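Side-chain contacts in iron-regulated transcriptional activator AFT2 (Saccharomyces cerevisiae, PDB 4LMG), which activates iron-regulon genes when iron is low, recognising the 5'-CACCC-3' iron-responsive element through its WRKY-GCM1-type DNA-binding domain: residues P13-D17 with R18-K22; K22-L25 with Q26-Y30; A79-V83 with R84-W88. One frame throughout, in Å; residues are numbered along the deposited sequence.

Contact 1: residues P13-D17 with R18-K22; sequences PSFED and RHEIK. With nucleotides of chain G.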
loop_
_atom_site.group_PDB
_atom_site.type_symbol
_atom_site.label_atom_id
_atom_site.label_comp_id
_atom_site.label_asym_id
_atom_site.label_seq_id
_atom_site.Cartn_x
_atom_site.Cartn_y
_atom_site.Cartn_z
ATOM N N PRO A 13 -1.043 17.797 -21.338
ATOM C CA PRO A 13 -1.128 16.783 -22.394
ATOM C C PRO A 13 -2.370 15.907 -22.248
ATOM O O PRO A 13 -2.979 15.874 -21.179
ATOM C CB PRO A 13 0.150 15.953 -22.195
ATOM C CG PRO A 13 0.637 16.288 -20.825
ATOM C CD PRO A 13 0.208 17.693 -20.569
ATOM N N SER A 14 -2.738 15.208 -23.316
ATOM C CA SER A 14 -3.947 14.391 -23.313
ATOM C C SER A 14 -3.703 12.998 -22.736
ATOM O O SER A 14 -3.695 12.007 -23.467
ATOM C CB SER A 14 -4.520 14.284 -24.727
ATOM O OG SER A 14 -4.838 15.566 -25.243
ATOM N N PHE A 15 -3.513 12.929 -21.422
ATOM C CA PHE A 15 -3.298 11.657 -20.744
ATOM C C PHE A 15 -4.443 10.680 -20.998
ATOM O O PHE A 15 -5.613 11.061 -20.973
ATOM C CB PHE A 15 -3.141 11.872 -19.238
ATOM C CG PHE A 15 -2.014 12.790 -18.869
ATOM C CD1 PHE A 15 -0.699 12.404 -19.056
ATOM C CD2 PHE A 15 -2.269 14.032 -18.316
ATOM C CE1 PHE A 15 0.341 13.244 -18.710
ATOM C CE2 PHE A 15 -1.235 14.874 -17.967
ATOM C CZ PHE A 15 0.072 14.480 -18.163
ATOM N N GLU A 16 -4.099 9.420 -21.239
ATOM C CA GLU A 16 -5.104 8.382 -21.431
ATOM C C GLU A 16 -5.153 7.432 -20.237
ATOM O O GLU A 16 -5.916 6.465 -20.229
ATOM C CB GLU A 16 -4.833 7.605 -22.719
ATOM C CG GLU A 16 -5.049 8.418 -23.983
ATOM C CD GLU A 16 -4.862 7.596 -25.243
ATOM O OE1 GLU A 16 -4.111 6.600 -25.200
ATOM O OE2 GLU A 16 -5.474 7.943 -26.276
ATOM N N ASP A 17 -4.339 7.721 -19.227
ATOM C CA ASP A 17 -4.265 6.881 -18.037
ATOM C C ASP A 17 -3.586 7.630 -16.893
ATOM O O ASP A 17 -2.614 8.355 -17.104
ATOM C CB ASP A 17 -3.505 5.589 -18.355
ATOM C CG ASP A 17 -3.676 4.527 -17.282
ATOM O OD1 ASP A 17 -3.653 4.868 -16.081
ATOM O OD2 ASP A 17 -3.836 3.341 -17.645
ATOM N N ARG A 18 -4.111 7.454 -15.683
ATOM C CA ARG A 18 -3.549 8.076 -14.488
ATOM C C ARG A 18 -2.036 7.888 -14.391
ATOM O O ARG A 18 -1.325 8.756 -13.888
ATOM C CB ARG A 18 -4.209 7.495 -13.234
ATOM C CG ARG A 18 -4.122 5.979 -13.152
ATOM C CD ARG A 18 -4.562 5.438 -11.800
ATOM N NE ARG A 18 -4.884 4.016 -11.884
ATOM C CZ ARG A 18 -5.259 3.262 -10.854
ATOM N NH1 ARG A 18 -5.360 3.787 -9.639
ATOM N NH2 ARG A 18 -5.533 1.978 -11.039
ATOM N N HIS A 19 -1.550 6.750 -14.876
ATOM C CA HIS A 19 -0.152 6.372 -14.700
ATOM C C HIS A 19 0.817 7.131 -15.605
ATOM O O HIS A 19 2.029 7.079 -15.404
ATOM C CB HIS A 19 0.012 4.861 -14.880
ATOM C CG HIS A 19 -0.582 4.058 -13.765
ATOM N ND1 HIS A 19 -1.307 2.905 -13.980
ATOM C CD2 HIS A 19 -0.559 4.243 -12.424
ATOM C CE1 HIS A 19 -1.704 2.415 -12.818
ATOM N NE2 HIS A 19 -1.262 3.207 -11.858
ATOM N N GLU A 20 0.282 7.841 -16.592
ATOM C CA GLU A 20 1.115 8.619 -17.503
ATOM C C GLU A 20 1.439 9.988 -16.914
ATOM O O GLU A 20 2.263 10.730 -17.449
ATOM C CB GLU A 20 0.408 8.790 -18.848
ATOM C CG GLU A 20 -0.114 7.488 -19.432
ATOM C CD GLU A 20 -1.041 7.706 -20.610
ATOM O OE1 GLU A 20 -1.267 8.877 -20.979
ATOM O OE2 GLU A 20 -1.545 6.707 -21.163
ATOM N N ILE A 21 0.790 10.316 -15.803
ATOM C CA ILE A 21 0.896 11.653 -15.228
ATOM C C ILE A 21 2.175 11.861 -14.416
ATOM O O ILE A 21 2.844 12.885 -14.562
ATOM C CB ILE A 21 -0.334 11.985 -14.366
ATOM C CG1 ILE A 21 -1.615 11.786 -15.185
ATOM C CG2 ILE A 21 -0.247 13.404 -13.835
ATOM C CD1 ILE A 21 -2.885 12.104 -14.428
ATOM N N LYS A 22 2.509 10.894 -13.567
ATOM C CA LYS A 22 3.699 10.994 -12.724
ATOM C C LYS A 22 4.980 11.270 -13.520
ATOM O O LYS A 22 5.724 12.195 -13.191
ATOM C CB LYS A 22 3.861 9.748 -11.847
ATOM C CG LYS A 22 5.095 9.782 -10.954
ATOM C CD LYS A 22 5.188 8.539 -10.080
ATOM C CE LYS A 22 6.430 8.565 -9.203
ATOM N NZ LYS A 22 6.516 7.370 -8.320
ATOM P P DA G 11 -0.291 3.603 -8.033
ATOM O OP1 DA G 11 1.062 3.138 -8.407
ATOM O OP2 DA G 11 -0.858 4.808 -8.680
ATOM O "O5'" DA G 11 -1.337 2.414 -8.245
ATOM C "C5'" DA G 11 -0.981 1.097 -7.866
ATOM C "C4'" DA G 11 -2.139 0.358 -7.212
ATOM O "O4'" DA G 11 -2.319 0.810 -5.844
ATOM C "C3'" DA G 11 -3.508 0.470 -7.875
ATOM O "O3'" DA G 11 -4.076 -0.828 -7.743
ATOM C "C2'" DA G 11 -4.210 1.543 -7.037
ATOM C "C1'" DA G 11 -3.630 1.298 -5.645
ATOM N N9 DA G 11 -3.509 2.478 -4.787
ATOM C C8 DA G 11 -3.193 3.755 -5.164
ATOM N N7 DA G 11 -3.146 4.604 -4.160
ATOM C C5 DA G 11 -3.445 3.829 -3.049
ATOM C C6 DA G 11 -3.558 4.132 -1.675
ATOM N N6 DA G 11 -3.366 5.353 -1.165
ATOM N N1 DA G 11 -3.875 3.124 -0.835
ATOM C C2 DA G 11 -4.061 1.899 -1.341
ATOM N N3 DA G 11 -3.983 1.496 -2.608
ATOM C C4 DA G 11 -3.668 2.517 -3.421
ATOM P P DC G 12 -5.527 -1.157 -8.347
ATOM O OP1 DC G 12 -5.386 -2.302 -9.271
ATOM O OP2 DC G 12 -6.119 0.105 -8.841
ATOM O "O5'" DC G 12 -6.353 -1.630 -7.068
ATOM C "C5'" DC G 12 -5.740 -2.560 -6.185
ATOM C "C4'" DC G 12 -6.477 -2.610 -4.862
ATOM O "O4'" DC G 12 -6.308 -1.355 -4.156
ATOM C "C3'" DC G 12 -7.979 -2.832 -4.985
ATOM O "O3'" DC G 12 -8.363 -3.816 -4.033
ATOM C "C2'" DC G 12 -8.589 -1.460 -4.693
ATOM C "C1'" DC G 12 -7.562 -0.854 -3.744
ATOM N N1 DC G 12 -7.461 0.636 -3.781
ATOM C C2 DC G 12 -7.550 1.358 -2.587
ATOM O O2 DC G 12 -7.725 0.753 -1.523
ATOM N N3 DC G 12 -7.446 2.706 -2.628
ATOM C C4 DC G 12 -7.256 3.329 -3.792
ATOM N N4 DC G 12 -7.155 4.662 -3.773
ATOM C C5 DC G 12 -7.158 2.611 -5.021
ATOM C C6 DC G 12 -7.263 1.277 -4.969
ATOM P P DC G 10 5.059 5.722 -5.695
ATOM O OP1 DC G 10 5.754 4.993 -6.776
ATOM O OP2 DC G 10 5.040 7.201 -5.709
ATOM O "O5'" DC G 10 3.543 5.209 -5.614
ATOM C "C5'" DC G 10 3.254 3.826 -5.761
ATOM C "C4'" DC G 10 1.824 3.504 -5.349
ATOM O "O4'" DC G 10 1.722 3.433 -3.901
ATOM C "C3'" DC G 10 0.753 4.508 -5.802
ATOM O "O3'" DC G 10 -0.312 3.834 -6.444
ATOM C "C2'" DC G 10 0.243 5.088 -4.484
ATOM C "C1'" DC G 10 0.411 3.861 -3.599
ATOM N N1 DC G 10 0.258 4.118 -2.140
ATOM C C2 DC G 10 -0.272 3.108 -1.332
ATOM O O2 DC G 10 -0.591 2.029 -1.848
ATOM N N3 DC G 10 -0.419 3.340 -0.007
ATOM C C4 DC G 10 -0.066 4.511 0.519
ATOM N N4 DC G 10 -0.238 4.674 1.838
ATOM C C5 DC G 10 0.475 5.559 -0.288
ATOM C C6 DC G 10 0.616 5.320 -1.599
#

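Contact 2: residues K22-L25 with Q26-Y30; sequences KPWL and QKIFY. With nucleotides of chain G.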
loop_
_atom_site.group_PDB
_atom_site.type_symbol
_atom_site.label_atom_id
_atom_site.label_comp_id
_atom_site.label_asym_id
_atom_site.label_seq_id
_atom_site.Cartn_x
_atom_site.Cartn_y
_atom_site.Cartn_z
ATOM N N LYS A 22 2.509 10.894 -13.567
ATOM C CA LYS A 22 3.699 10.994 -12.724
ATOM C C LYS A 22 4.980 11.270 -13.520
ATOM O O LYS A 22 5.724 12.195 -13.191
ATOM C CB LYS A 22 3.861 9.748 -11.847
ATOM C CG LYS A 22 5.095 9.782 -10.954
ATOM C CD LYS A 22 5.188 8.539 -10.080
ATOM C CE LYS A 22 6.430 8.565 -9.203
ATOM N NZ LYS A 22 6.516 7.370 -8.320
ATOM N N PRO A 23 5.240 10.471 -14.572
ATOM C CA PRO A 23 6.429 10.674 -15.410
ATOM C C PRO A 23 6.487 12.079 -16.006
ATOM O O PRO A 23 7.566 12.661 -16.125
ATOM C CB PRO A 23 6.249 9.645 -16.529
ATOM C CG PRO A 23 5.390 8.586 -15.933
ATOM C CD PRO A 23 4.454 9.301 -15.006
ATOM N N TRP A 24 5.332 12.617 -16.379
ATOM C CA TRP A 24 5.275 13.961 -16.934
ATOM C C TRP A 24 5.625 14.987 -15.866
ATOM O O TRP A 24 6.401 15.911 -16.105
ATOM C CB TRP A 24 3.888 14.241 -17.515
ATOM C CG TRP A 24 3.743 15.620 -18.075
ATOM C CD1 TRP A 24 4.309 16.104 -19.218
ATOM C CD2 TRP A 24 2.977 16.695 -17.520
ATOM N NE1 TRP A 24 3.945 17.415 -19.409
ATOM C CE2 TRP A 24 3.126 17.801 -18.379
ATOM C CE3 TRP A 24 2.179 16.828 -16.379
ATOM C CZ2 TRP A 24 2.508 19.025 -18.134
ATOM C CZ3 TRP A 24 1.565 18.043 -16.139
ATOM C CH2 TRP A 24 1.734 19.126 -17.012
ATOM N N LEU A 25 5.059 14.812 -14.678
ATOM C CA LEU A 25 5.315 15.724 -13.570
ATOM C C LEU A 25 6.777 15.694 -13.128
ATOM O O LEU A 25 7.322 16.713 -12.708
ATOM C CB LEU A 25 4.384 15.411 -12.396
ATOM C CG LEU A 25 2.932 15.837 -12.612
ATOM C CD1 LEU A 25 2.047 15.369 -11.469
ATOM C CD2 LEU A 25 2.858 17.349 -12.770
ATOM N N GLN A 26 7.406 14.526 -13.225
ATOM C CA GLN A 26 8.811 14.386 -12.850
ATOM C C GLN A 26 9.711 15.205 -13.768
ATOM O O GLN A 26 10.671 15.825 -13.316
ATOM C CB GLN A 26 9.240 12.916 -12.868
ATOM C CG GLN A 26 8.669 12.082 -11.736
ATOM C CD GLN A 26 9.003 10.611 -11.873
ATOM O OE1 GLN A 26 8.804 10.015 -12.930
ATOM N NE2 GLN A 26 9.525 10.022 -10.806
ATOM N N LYS A 27 9.401 15.201 -15.060
ATOM C CA LYS A 27 10.161 15.986 -16.020
ATOM C C LYS A 27 10.142 17.459 -15.642
ATOM O O LYS A 27 11.114 18.176 -15.863
ATOM C CB LYS A 27 9.607 15.804 -17.433
ATOM C CG LYS A 27 9.894 14.443 -18.046
ATOM C CD LYS A 27 9.298 14.336 -19.443
ATOM C CE LYS A 27 9.793 15.457 -20.338
ATOM N NZ LYS A 27 9.203 15.376 -21.702
ATOM N N ILE A 28 9.034 17.901 -15.058
ATOM C CA ILE A 28 8.854 19.309 -14.727
ATOM C C ILE A 28 9.420 19.673 -13.359
ATOM O O ILE A 28 10.040 20.725 -13.195
ATOM C CB ILE A 28 7.364 19.707 -14.756
ATOM C CG1 ILE A 28 6.776 19.479 -16.148
ATOM C CG2 ILE A 28 7.194 21.158 -14.338
ATOM C CD1 ILE A 28 5.310 19.813 -16.246
ATOM N N PHE A 29 9.214 18.805 -12.376
ATOM C CA PHE A 29 9.558 19.158 -11.002
ATOM C C PHE A 29 10.939 18.709 -10.530
ATOM O O PHE A 29 11.525 19.331 -9.644
ATOM C CB PHE A 29 8.454 18.718 -10.041
ATOM C CG PHE A 29 7.253 19.611 -10.082
ATOM C CD1 PHE A 29 7.195 20.746 -9.288
ATOM C CD2 PHE A 29 6.202 19.343 -10.943
ATOM C CE1 PHE A 29 6.096 21.584 -9.336
ATOM C CE2 PHE A 29 5.102 20.180 -10.995
ATOM C CZ PHE A 29 5.050 21.299 -10.189
ATOM N N TYR A 30 11.462 17.641 -11.122
ATOM C CA TYR A 30 12.815 17.197 -10.802
ATOM C C TYR A 30 13.835 18.332 -10.940
ATOM O O TYR A 30 14.652 18.539 -10.048
ATOM C CB TYR A 30 13.221 16.002 -11.668
ATOM C CG TYR A 30 13.060 14.661 -10.989
ATOM C CD1 TYR A 30 13.099 14.550 -9.605
ATOM C CD2 TYR A 30 12.876 13.505 -11.735
ATOM C CE1 TYR A 30 12.957 13.324 -8.983
ATOM C CE2 TYR A 30 12.733 12.276 -11.123
ATOM C CZ TYR A 30 12.774 12.190 -9.748
ATOM O OH TYR A 30 12.633 10.962 -9.140
ATOM P P DC G 10 5.059 5.722 -5.695
ATOM O OP1 DC G 10 5.754 4.993 -6.776
ATOM O OP2 DC G 10 5.040 7.201 -5.709
ATOM O "O5'" DC G 10 3.543 5.209 -5.614
ATOM C "C5'" DC G 10 3.254 3.826 -5.761
ATOM C "C4'" DC G 10 1.824 3.504 -5.349
ATOM O "O4'" DC G 10 1.722 3.433 -3.901
ATOM C "C3'" DC G 10 0.753 4.508 -5.802
ATOM O "O3'" DC G 10 -0.312 3.834 -6.444
ATOM C "C2'" DC G 10 0.243 5.088 -4.484
ATOM C "C1'" DC G 10 0.411 3.861 -3.599
ATOM N N1 DC G 10 0.258 4.118 -2.140
ATOM C C2 DC G 10 -0.272 3.108 -1.332
ATOM O O2 DC G 10 -0.591 2.029 -1.848
ATOM N N3 DC G 10 -0.419 3.340 -0.007
ATOM C C4 DC G 10 -0.066 4.511 0.519
ATOM N N4 DC G 10 -0.238 4.674 1.838
ATOM C C5 DC G 10 0.475 5.559 -0.288
ATOM C C6 DC G 10 0.616 5.320 -1.599
#

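Contact 3: residues A79-V83 with R84-W88; sequences AAYSV and RLQKW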
loop_
_atom_site.group_PDB
_atom_site.type_symbol
_atom_site.label_atom_id
_atom_site.label_comp_id
_atom_site.label_asym_id
_atom_site.label_seq_id
_atom_site.Cartn_x
_atom_site.Cartn_y
_atom_site.Cartn_z
ATOM N N ALA A 79 -4.095 15.860 -9.851
ATOM C CA ALA A 79 -4.563 15.700 -11.218
ATOM C C ALA A 79 -5.917 15.009 -11.191
ATOM O O ALA A 79 -6.060 13.937 -10.605
ATOM C CB ALA A 79 -3.569 14.894 -12.032
ATOM N N ALA A 80 -6.910 15.628 -11.819
ATOM C CA ALA A 80 -8.270 15.102 -11.798
ATOM C C ALA A 80 -8.879 15.036 -13.195
ATOM O O ALA A 80 -8.754 15.970 -13.983
ATOM C CB ALA A 80 -9.145 15.940 -10.875
ATOM N N TYR A 81 -9.546 13.928 -13.493
ATOM C CA TYR A 81 -10.177 13.755 -14.791
ATOM C C TYR A 81 -11.601 14.298 -14.806
ATOM O O TYR A 81 -12.457 13.855 -14.040
ATOM C CB TYR A 81 -10.176 12.283 -15.198
ATOM C CG TYR A 81 -10.716 12.040 -16.588
ATOM C CD1 TYR A 81 -11.967 11.467 -16.781
ATOM C CD2 TYR A 81 -9.976 12.393 -17.708
ATOM C CE1 TYR A 81 -12.461 11.245 -18.050
ATOM C CE2 TYR A 81 -10.463 12.176 -18.981
ATOM C CZ TYR A 81 -11.703 11.603 -19.147
ATOM O OH TYR A 81 -12.187 11.389 -20.418
ATOM N N SER A 82 -11.843 15.270 -15.677
ATOM C CA SER A 82 -13.188 15.778 -15.899
ATOM C C SER A 82 -13.900 14.882 -16.905
ATOM O O SER A 82 -13.500 14.802 -18.064
ATOM C CB SER A 82 -13.143 17.221 -16.417
ATOM O OG SER A 82 -14.428 17.668 -16.813
ATOM N N VAL A 83 -14.939 14.189 -16.457
ATOM C CA VAL A 83 -15.748 13.384 -17.360
ATOM C C VAL A 83 -16.452 14.306 -18.351
ATOM O O VAL A 83 -16.585 13.988 -19.534
ATOM C CB VAL A 83 -16.791 12.555 -16.595
ATOM C CG1 VAL A 83 -17.667 11.778 -17.565
ATOM C CG2 VAL A 83 -16.102 11.612 -15.616
ATOM N N ARG A 84 -16.884 15.461 -17.854
ATOM C CA ARG A 84 -17.594 16.448 -18.662
ATOM C C ARG A 84 -16.732 16.971 -19.808
ATOM O O ARG A 84 -17.171 17.012 -20.957
ATOM C CB ARG A 84 -18.057 17.608 -17.776
ATOM C CG ARG A 84 -18.945 18.627 -18.466
ATOM C CD ARG A 84 -19.459 19.645 -17.461
ATOM N NE ARG A 84 -20.413 20.574 -18.058
ATOM C CZ ARG A 84 -21.075 21.504 -17.378
ATOM N NH1 ARG A 84 -20.888 21.628 -16.070
ATOM N NH2 ARG A 84 -21.925 22.307 -18.003
ATOM N N LEU A 85 -15.504 17.371 -19.489
ATOM C CA LEU A 85 -14.586 17.911 -20.488
ATOM C C LEU A 85 -13.741 16.817 -21.125
ATOM O O LEU A 85 -13.034 17.057 -22.105
ATOM C CB LEU A 85 -13.672 18.964 -19.857
ATOM C CG LEU A 85 -14.351 20.238 -19.354
ATOM C CD1 LEU A 85 -13.346 21.148 -18.667
ATOM C CD2 LEU A 85 -15.029 20.960 -20.505
ATOM N N GLN A 86 -13.819 15.618 -20.556
ATOM C CA GLN A 86 -13.019 14.485 -21.012
ATOM C C GLN A 86 -11.539 14.840 -21.118
ATOM O O GLN A 86 -10.868 14.471 -22.081
ATOM C CB GLN A 86 -13.545 13.949 -22.348
ATOM C CG GLN A 86 -14.903 13.272 -22.245
ATOM C CD GLN A 86 -15.420 12.789 -23.586
ATOM O OE1 GLN A 86 -15.192 13.422 -24.617
ATOM N NE2 GLN A 86 -16.117 11.659 -23.579
ATOM N N LYS A 87 -11.038 15.562 -20.120
ATOM C CA LYS A 87 -9.623 15.905 -20.058
ATOM C C LYS A 87 -9.152 15.930 -18.610
ATOM O O LYS A 87 -9.960 16.051 -17.687
ATOM C CB LYS A 87 -9.369 17.273 -20.693
ATOM C CG LYS A 87 -9.708 18.437 -19.776
ATOM C CD LYS A 87 -9.168 19.750 -20.315
ATOM C CE LYS A 87 -9.376 20.879 -19.317
ATOM N NZ LYS A 87 -8.839 22.176 -19.817
ATOM N N TRP A 88 -7.842 15.819 -18.415
ATOM C CA TRP A 88 -7.256 15.911 -17.084
ATOM C C TRP A 88 -6.879 17.349 -16.774
ATOM O O TRP A 88 -6.301 18.037 -17.613
ATOM C CB TRP A 88 -6.003 15.038 -16.986
ATOM C CG TRP A 88 -6.272 13.565 -16.995
ATOM C CD1 TRP A 88 -6.429 12.765 -18.090
ATOM C CD2 TRP A 88 -6.398 12.710 -15.852
ATOM N NE1 TRP A 88 -6.652 11.466 -17.699
ATOM C CE2 TRP A 88 -6.638 11.405 -16.330
ATOM C CE3 TRP A 88 -6.336 12.921 -14.471
ATOM C CZ2 TRP A 88 -6.816 10.317 -15.476
ATOM C CZ3 TRP A 88 -6.514 11.838 -13.623
ATOM C CH2 TRP A 88 -6.749 10.553 -14.129
HETATM O O HOH W 1 -14.455 10.385 -20.991
#

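Contact 1: residues P13-D17 with R18-K22
The contact of Phe15, Glu16 and Asp17 with His19, Glu20 and Ile21 is a local one, formed where the loop after strand 7-8 turns into helix 21-29. It illustrates how apolar packing and charged groups can divide the work of a turn. On the apolar side, Ile21 lays CG1 over the centre of the Phe15 ring, a CH-pi contact 3.9 Å from CG1 to the ring centroid. Pro13 CB lies over the opposite face, nearer the rim, and Trp24 meets the same ring in an edge-to-face pair.

The polar side is knit by three bonds. Glu20 extends its chain back past Phe15, and OE1 accepts the Glu16 N-H at 2.9 Å, the donor standing 46° out of the carboxylate plane. In return, the Glu20 N-H reaches Asp17 O at 3.0 Å, so this residue is held through both its backbone and its carboxylate. Asp17 has CG anti to its own N (chi1 -166°), which swings OD1 forward beside the next residues. There OD1 takes the His19 N-H, 3.1 Å from N and nearly straight, again from above the carboxylate plane.

Arg18 and His19 then point to the DNA strand of chain G. Arg18 NH2 donates to OP2 of DC12 in chain G over 2.9 Å, in the plane of the guanidinium, while its NH1 has a weak bond to Ser41 OG. The His19 ring turns an edge to OP2 of DA11 in chain G, 3.6 Å from NE2.

Asp17 and His19 are also ligands of a further zinc site, distinct from that of Cys50, Cys73, His97 and His99. The N-H groups given to the Glu20 and Asp17 carboxylates probably offset part of the cost of bringing two acidic groups together, and the turn sets the Arg18 guanidinium, probably cationic, against the DC12 phosphate.

Contact 2: residues K22-L25 with Q26-Y30
Gln26 runs extended back along the preceding turn of the helix, with its CG against Lys22 O at 3.3 Å and its OE1 beside Pro23 CA. The amide end crosses the aliphatic part of Lys22, where NE2 comes to 3.8 Å from CE. Beneath this, the Gln26 N-H binds Lys22 O as one of the regular i to i+4 bonds. Lys22 itself is fully extended, CG anti to its backbone N at 179°, and this length carries NZ to the phosphate of DC10 in chain G, with a weak hydrogen bond to OP2 at 3.0 Å.

All of this lies on helix 21-29, which packs against the antiparallel sheet of the WRKY-GCM1 fold: Leu25 and Lys22 rest on Phe48 of strand 45-50, and Gln26 touches Ile36 and, on helix 110-121, Phe115. Leu25 points the same way as Phe29, side by side with it, and brings CD2 to 4.0 Å from CE2. Leu25 O takes the Phe29 N-H at 2.8 Å and a weak bond from the Ile28 N-H, and it lies in the plane of the Phe29 ring at its edge.

Trp24, which also touches Pro13 in the loop before the helix, is covered over one face by Ile28, whose CD1 stands 3.7 Å from the centroid of the six-membered ring, somewhat toward the rim.

Contact 3: residues A79-V83 with R84-W88
Tyr81 and Trp88 meet across a non-hydrogen-bonded antiparallel pair, and the tyrosine can be followed outward along the hairpin. Its CB sits squarely over the six-membered ring of Trp88, 3.7 Å from the centroid and almost on the ring normal. CG continues past CE2 of the indole. From there CD2 leans down on the five-membered ring, 3.5 Å from NE1, so that an edge of the phenol meets the indole face in an edge-to-face pair with the planes at 55°. Further out the ring leaves the tryptophan: CE2 comes to 3.6 Å from Lys87 N, and CZ lies beside Gln86 CA. At the tip, OH rests 3.3 Å from Gln86 CA and is joined to a water that also receives a weak bond from Gln86 NE2. The course follows from CG standing anti to N (chi1 -175°), which runs the ring along the hairpin toward its turn.

Ser82 N-H binds Lys87 O at 2.9 Å, while the return bond from Lys87 N to Ser82 O is weak. Within the turn, Ser82 OG accepts the Leu85 N-H at 2.9 Å and thereby ties the loop to the strand end. Further back along the strand, Ala79 CB packs against Trp88 CE3, and the indole reaches Ile21 and Arg18.

Val83 and Arg84 in this turn belong to the DNA-binding residues, though the segments stay about 8 Å from the nucleic acid at their nearest atoms. With Gln86 and Lys87 both facing Ser82, the hairpin of strands 76-82 and 87-93 closes through a G1 beta bulge.

Contact 1 is the middle member of the set, its centre about 11 Å from those of contacts 2 and 3, which are themselves about 20 Å apart and do not touch. Contacts 1 and 2 share Lys22 and helix 21-29, and Phe15 CZ packs on Trp24 CE3 at 3.6 Å. Toward contact 3, Ile21 CD1 reaches Trp88 CE3 at 3.5 Å, seating the helix start on the hairpin. Arg18, His19 and Lys22 face the phosphates of three successive nucleotides of chain G, DC12, DA11 and DC10. The zinc held by Cys50, Cys73, His97 and His99 lies apart, about 9 Å from the Phe29 side chain of contact 2.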